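Local coordinates for protein putative pyridoxal phosphate-dependent transferase (Clostridium difficile, PDB 4DQ6) that carries pyridoxal-5'-phosphate and is a putative transferase of the class I and II aminotransferase family, built as a dimer of fold-type I subunits, at residues P36-D41 against K351-Q356; R82-K87 against H214-M219. All coordinates share one frame; numbering follows the deposited sequence.

Contact 1 (P36-D41 against K351-Q356)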
loop_
_atom_site.group_PDB
_atom_site.type_symbol
_atom_site.label_atom_id
_atom_site.label_comp_id
_atom_site.label_asym_id
_atom_site.label_seq_id
_atom_site.Cartn_x
_atom_site.Cartn_y
_atom_site.Cartn_z
ATOM N N PRO A 36 -15.882 19.426 10.423
ATOM C CA PRO A 36 -15.947 18.022 9.963
ATOM C C PRO A 36 -16.210 17.027 11.089
ATOM O O PRO A 36 -15.459 16.944 12.058
ATOM C CB PRO A 36 -14.549 17.815 9.362
ATOM C CG PRO A 36 -13.701 18.685 10.196
ATOM C CD PRO A 36 -14.494 19.912 10.492
ATOM N N MET A 37 -17.250 16.218 10.935
ATOM C CA MET A 37 -17.555 15.166 11.883
ATOM C C MET A 37 -17.913 13.891 11.137
ATOM O O MET A 37 -18.800 13.120 11.588
ATOM C CB MET A 37 -18.753 15.572 12.757
ATOM C CG MET A 37 -18.591 16.890 13.494
ATOM S SD MET A 37 -17.382 16.888 14.830
ATOM C CE MET A 37 -18.273 16.016 16.140
ATOM N N TRP A 38 -17.241 13.681 10.028
ATOM C CA TRP A 38 -17.710 12.672 9.069
ATOM C C TRP A 38 -16.750 11.507 9.050
ATOM O O TRP A 38 -16.918 10.533 9.812
ATOM C CB TRP A 38 -18.016 13.340 7.701
ATOM C CG TRP A 38 -16.834 14.014 7.005
ATOM C CD1 TRP A 38 -16.072 15.113 7.439
ATOM C CD2 TRP A 38 -16.295 13.681 5.690
ATOM N NE1 TRP A 38 -15.105 15.420 6.532
ATOM C CE2 TRP A 38 -15.203 14.610 5.446
ATOM C CE3 TRP A 38 -16.582 12.708 4.720
ATOM C CZ2 TRP A 38 -14.445 14.578 4.296
ATOM C CZ3 TRP A 38 -15.798 12.672 3.566
ATOM C CH2 TRP A 38 -14.765 13.611 3.338
ATOM N N VAL A 39 -15.685 11.611 8.265
ATOM C CA VAL A 39 -14.661 10.550 8.123
ATOM C C VAL A 39 -14.220 9.983 9.475
ATOM O O VAL A 39 -13.869 10.754 10.398
ATOM C CB VAL A 39 -13.423 11.179 7.412
ATOM C CG1 VAL A 39 -12.102 10.450 7.767
ATOM C CG2 VAL A 39 -13.679 11.277 5.910
ATOM N N ALA A 40 -14.107 8.668 9.599
ATOM C CA ALA A 40 -13.661 7.993 10.823
ATOM C C ALA A 40 -12.136 7.970 10.968
ATOM O O ALA A 40 -11.483 6.932 10.839
ATOM C CB ALA A 40 -14.250 6.545 10.837
ATOM N N ASP A 41 -11.590 9.139 11.298
ATOM C CA ASP A 41 -10.304 9.225 11.996
ATOM C C ASP A 41 -10.534 10.228 13.101
ATOM O O ASP A 41 -11.561 10.872 13.164
ATOM C CB ASP A 41 -9.081 9.497 11.088
ATOM C CG ASP A 41 -9.024 10.877 10.501
ATOM O OD1 ASP A 41 -9.712 11.808 10.984
ATOM O OD2 ASP A 41 -8.230 11.077 9.538
ATOM N N LYS A 351 -23.497 24.412 8.597
ATOM C CA LYS A 351 -22.071 24.395 8.221
ATOM C C LYS A 351 -21.327 23.271 8.975
ATOM O O LYS A 351 -20.275 23.454 9.566
ATOM C CB LYS A 351 -21.400 25.736 8.448
ATOM C CG LYS A 351 -22.006 26.922 7.699
ATOM C CD LYS A 351 -20.982 28.046 7.525
ATOM C CE LYS A 351 -20.377 28.546 8.846
ATOM N NZ LYS A 351 -19.299 29.604 8.744
ATOM N N VAL A 352 -21.901 22.086 8.911
ATOM C CA VAL A 352 -21.331 20.930 9.603
ATOM C C VAL A 352 -21.408 19.739 8.649
ATOM O O VAL A 352 -22.353 19.638 7.895
ATOM C CB VAL A 352 -22.052 20.678 10.972
ATOM C CG1 VAL A 352 -23.535 20.393 10.762
ATOM C CG2 VAL A 352 -21.326 19.621 11.808
ATOM N N ALA A 353 -20.365 18.903 8.681
ATOM C CA ALA A 353 -20.244 17.750 7.780
ATOM C C ALA A 353 -20.412 16.456 8.547
ATOM O O ALA A 353 -19.560 16.057 9.283
ATOM C CB ALA A 353 -18.882 17.799 7.103
ATOM N N LEU A 354 -21.567 15.819 8.371
ATOM C CA LEU A 354 -21.850 14.510 8.936
ATOM C C LEU A 354 -21.902 13.486 7.791
ATOM O O LEU A 354 -22.005 13.859 6.610
ATOM C CB LEU A 354 -23.215 14.535 9.631
ATOM C CG LEU A 354 -23.505 15.703 10.576
ATOM C CD1 LEU A 354 -24.885 15.514 11.204
ATOM C CD2 LEU A 354 -22.418 15.846 11.601
ATOM N N ASN A 355 -21.877 12.203 8.130
ATOM C CA ASN A 355 -22.050 11.174 7.079
ATOM C C ASN A 355 -23.526 10.930 6.850
ATOM O O ASN A 355 -24.263 10.500 7.779
ATOM C CB ASN A 355 -21.380 9.866 7.456
ATOM C CG ASN A 355 -19.889 9.886 7.331
ATOM O OD1 ASN A 355 -19.183 10.375 8.231
ATOM N ND2 ASN A 355 -19.371 9.207 6.306
ATOM N N GLN A 356 -23.997 11.160 5.629
ATOM C CA GLN A 356 -25.395 10.943 5.325
ATOM C C GLN A 356 -25.804 9.468 5.539
ATOM O O GLN A 356 -25.157 8.560 5.014
ATOM C CB GLN A 356 -25.692 11.314 3.842
#

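Contact 2 (R82-K87 against H214-M219)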
loop_
_atom_site.group_PDB
_atom_site.type_symbol
_atom_site.label_atom_id
_atom_site.label_comp_id
_atom_site.label_asym_id
_atom_site.label_seq_id
_atom_site.Cartn_x
_atom_site.Cartn_y
_atom_site.Cartn_z
ATOM N N ARG A 82 -4.508 -10.952 25.046
ATOM C CA ARG A 82 -4.664 -10.108 26.242
ATOM C C ARG A 82 -6.016 -9.441 26.270
ATOM O O ARG A 82 -6.662 -9.354 27.294
ATOM C CB ARG A 82 -3.729 -8.896 26.200
ATOM C CG ARG A 82 -2.247 -9.115 26.137
ATOM C CD ARG A 82 -1.570 -8.095 27.031
ATOM N NE ARG A 82 -1.523 -6.702 26.581
ATOM C CZ ARG A 82 -0.924 -6.265 25.478
ATOM N NH1 ARG A 82 -0.391 -7.108 24.622
ATOM N NH2 ARG A 82 -0.890 -4.982 25.221
ATOM N N ARG A 83 -6.379 -8.894 25.125
ATOM C CA ARG A 83 -7.566 -8.076 25.023
ATOM C C ARG A 83 -8.839 -8.853 24.766
ATOM O O ARG A 83 -9.877 -8.479 25.252
ATOM C CB ARG A 83 -7.383 -7.001 23.951
ATOM C CG ARG A 83 -6.132 -6.153 24.126
ATOM C CD ARG A 83 -6.241 -5.150 25.265
ATOM N NE ARG A 83 -7.393 -4.255 25.147
ATOM C CZ ARG A 83 -7.742 -3.374 26.074
ATOM N NH1 ARG A 83 -7.036 -3.271 27.183
ATOM N NH2 ARG A 83 -8.784 -2.590 25.893
ATOM N N HIS A 84 -8.747 -9.923 23.979
ATOM C CA HIS A 84 -9.967 -10.612 23.528
ATOM C C HIS A 84 -10.019 -12.042 23.946
ATOM O O HIS A 84 -10.990 -12.737 23.614
ATOM C CB HIS A 84 -10.091 -10.540 22.043
ATOM C CG HIS A 84 -10.001 -9.156 21.498
ATOM N ND1 HIS A 84 -10.803 -8.163 21.936
ATOM C CD2 HIS A 84 -9.221 -8.624 20.506
ATOM C CE1 HIS A 84 -10.492 -7.033 21.283
ATOM N NE2 HIS A 84 -9.520 -7.318 20.414
ATOM N N ASN A 85 -9.022 -12.532 24.653
ATOM C CA ASN A 85 -8.959 -13.943 25.038
ATOM C C ASN A 85 -9.061 -14.866 23.824
ATOM O O ASN A 85 -9.624 -15.958 23.903
ATOM C CB ASN A 85 -10.072 -14.275 26.037
ATOM C CG ASN A 85 -9.675 -15.376 26.994
ATOM O OD1 ASN A 85 -8.501 -15.488 27.450
ATOM N ND2 ASN A 85 -10.662 -16.210 27.350
ATOM N N TRP A 86 -8.437 -14.466 22.741
ATOM C CA TRP A 86 -8.432 -15.235 21.514
ATOM C C TRP A 86 -6.993 -15.605 21.221
ATOM O O TRP A 86 -6.158 -14.714 20.948
ATOM C CB TRP A 86 -9.016 -14.391 20.403
ATOM C CG TRP A 86 -9.105 -15.112 19.109
ATOM C CD1 TRP A 86 -9.218 -16.465 18.901
ATOM C CD2 TRP A 86 -9.135 -14.505 17.804
ATOM N NE1 TRP A 86 -9.283 -16.743 17.551
ATOM C CE2 TRP A 86 -9.275 -15.582 16.852
ATOM C CE3 TRP A 86 -9.082 -13.196 17.349
ATOM C CZ2 TRP A 86 -9.260 -15.342 15.495
ATOM C CZ3 TRP A 86 -9.084 -12.977 15.969
ATOM C CH2 TRP A 86 -9.216 -14.023 15.097
ATOM N N LYS A 87 -6.690 -16.886 21.320
ATOM C CA LYS A 87 -5.356 -17.368 21.013
ATOM C C LYS A 87 -5.269 -17.715 19.540
ATOM O O LYS A 87 -5.979 -18.602 19.055
ATOM C CB LYS A 87 -4.977 -18.615 21.824
ATOM C CG LYS A 87 -3.520 -19.105 21.567
ATOM C CD LYS A 87 -2.449 -18.164 22.181
ATOM C CE LYS A 87 -2.573 -18.060 23.718
ATOM N NZ LYS A 87 -1.452 -17.523 24.560
ATOM N N HIS A 214 -19.720 -3.769 27.767
ATOM C CA HIS A 214 -19.717 -4.572 26.523
ATOM C C HIS A 214 -18.368 -5.168 26.289
ATOM O O HIS A 214 -17.375 -4.736 26.867
ATOM C CB HIS A 214 -20.148 -3.718 25.326
ATOM C CG HIS A 214 -21.499 -3.162 25.521
ATOM N ND1 HIS A 214 -22.606 -3.895 25.336
ATOM C CD2 HIS A 214 -21.902 -1.941 26.062
ATOM C CE1 HIS A 214 -23.686 -3.169 25.763
ATOM N NE2 HIS A 214 -23.264 -1.962 26.139
ATOM N N LYS A 215 -18.321 -6.239 25.512
ATOM C CA LYS A 215 -17.095 -6.980 25.269
ATOM C C LYS A 215 -17.057 -7.475 23.847
ATOM O O LYS A 215 -18.004 -8.111 23.383
ATOM C CB LYS A 215 -16.930 -8.170 26.246
ATOM C CG LYS A 215 -15.461 -8.551 26.293
ATOM C CD LYS A 215 -15.106 -9.669 27.277
ATOM C CE LYS A 215 -13.768 -10.351 26.910
ATOM N NZ LYS A 215 -12.514 -9.526 26.718
ATOM N N HIS A 216 -15.984 -7.174 23.125
ATOM C CA HIS A 216 -15.788 -7.720 21.807
ATOM C C HIS A 216 -15.558 -9.211 21.846
ATOM O O HIS A 216 -14.676 -9.701 22.581
ATOM C CB HIS A 216 -14.625 -7.052 21.086
ATOM C CG HIS A 216 -14.423 -7.559 19.724
ATOM N ND1 HIS A 216 -15.278 -7.268 18.715
ATOM C CD2 HIS A 216 -13.449 -8.399 19.199
ATOM C CE1 HIS A 216 -14.872 -7.928 17.603
ATOM N NE2 HIS A 216 -13.789 -8.653 17.907
ATOM N N ILE A 217 -16.294 -9.927 21.000
ATOM C CA ILE A 217 -16.125 -11.378 20.781
ATOM C C ILE A 217 -15.750 -11.614 19.319
ATOM O O ILE A 217 -16.598 -11.420 18.446
ATOM C CB ILE A 217 -17.458 -12.121 21.033
ATOM C CG1 ILE A 217 -18.040 -11.794 22.403
ATOM C CG2 ILE A 217 -17.291 -13.619 20.814
ATOM C CD1 ILE A 217 -17.166 -12.118 23.576
ATOM N N PRO A 218 -14.524 -12.019 19.016
ATOM C CA PRO A 218 -14.173 -12.347 17.660
ATOM C C PRO A 218 -15.039 -13.538 17.261
ATOM O O PRO A 218 -15.092 -14.549 17.968
ATOM C CB PRO A 218 -12.663 -12.653 17.738
ATOM C CG PRO A 218 -12.239 -11.953 19.005
ATOM C CD PRO A 218 -13.375 -12.054 19.915
ATOM N N MET A 219 -15.622 -13.452 16.077
ATOM C CA MET A 219 -16.427 -14.552 15.631
ATOM C C MET A 219 -15.662 -15.867 15.598
ATOM O O MET A 219 -16.167 -16.939 15.963
ATOM C CB MET A 219 -16.964 -14.209 14.248
ATOM C CG MET A 219 -17.675 -15.337 13.512
ATOM S SD MET A 219 -19.208 -15.981 14.266
ATOM C CE MET A 219 -20.409 -15.072 13.291
HETATM O O HOH W 1 -12.761 -8.510 23.953
HETATM O O HOH W 2 -13.718 -12.173 23.552
#

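Contact 1 (P36-D41 against K351-Q356)
P36 forms a parallel beta bridge with A353, their CA atoms 4.8 Å apart, and the touching parts of the two segments run only 14° out of line. The next residue supplies the one hydrogen bond between the segments: M37 N donates to A353 O over 2.8 Å, at 149° on the hydrogen and in the plane of the carbonyl. The M37 side chain, with CG anti to the carbonyl carbon, sets its CB against L354 CD2 (3.9 Å) and its CG near V352 CG2; bends at chi2 and chi3 lead its end away, and the side chain also packs on M378, L379 and A382 of helix 376-390. W38 takes the crowded first torsion, CG between backbone N and carbonyl carbon (chi1 61°). The W38 indole lies alongside A353, with W38 CD1 3.9 Å from A353 CB, while V39 CG2 sits over the rim of one ring face and W38 NE1 is bound by K21 O. W38 O and N355 OD1 are both acceptors and share R369 NH2, which hydrogen-bonds to W38 O and, weakly, to N355 OD1. Past V39 the chain turns at A40, the centre of an inverse gamma turn, and leaves the partner. The two short strands 35-36 and 352-353 make a minimal parallel sheet, which ties the N-terminal part of this PLP-dependent transferase to the region beside its C-terminal helix 376-390.

Contact 2 (R82-K87 against H214-M219)
Aromatic and proline packing, supplemented by two bridging waters, joins the C-terminal end of helix 70-84 to the loop between strand 199-203 and helix 224-228. The central pair is a T-shaped (edge-to-face) stack: the edge of H216 points at one face of H84, with ring centroids 5.0 Å apart and planes at 68°. H216 CD2 makes the approach, near the rim of the H84 ring, whose opposite face carries R83 CB. H216 reaches there with CG anti to its backbone N (chi1 -178°), and E204 OE1 holds its NE2. A second ring contact lies beside the first. P218 CB sits over the six-membered ring of W86, 4.1 Å from its centroid, a CH-pi contact, while P218 CG reaches 4.0 Å from H84 CB. Polar groups are joined through two waters. Water 1 lies in the plane of the H84 ring at its edge, 2.8 Å from H84 ND1; it accepts from K215 NZ, brought round by a bend at chi4 (54°), and donates to H216 O. Water 2 donates to both H84 O and H216 O, so H216 O receives two bonds and one carbonyl at the helix end is linked to the loop. Around this, W86 and H216 both touch M234 of strand 230-234, R83 forms salt bridges with E289 and E293 of helix 289-313, and beyond P218 the side chain of M219 packs on helix 183-195.

Contact 2 is nested along the chain inside the loop closed by contact 1, yet the two lie on opposite sides of the chain's centre. Their centres are 30 Å apart and their nearest atoms about 16 Å apart, so neither touches the other. The ligand gives them a common reference: the side chain of V39 in contact 1 comes to about 8 Å from a bound pyridoxal-5'-phosphate and that of H216 in contact 2 to about 11 Å. Neither V39 nor H216 is among the residues that line the pyridoxal-5'-phosphate pocket. They also differ in surroundings: segment 36-41 reaches the second subunit through D41 and V39, whereas 82-87 and 214-219 are untouched by any other protein chain of the assembly.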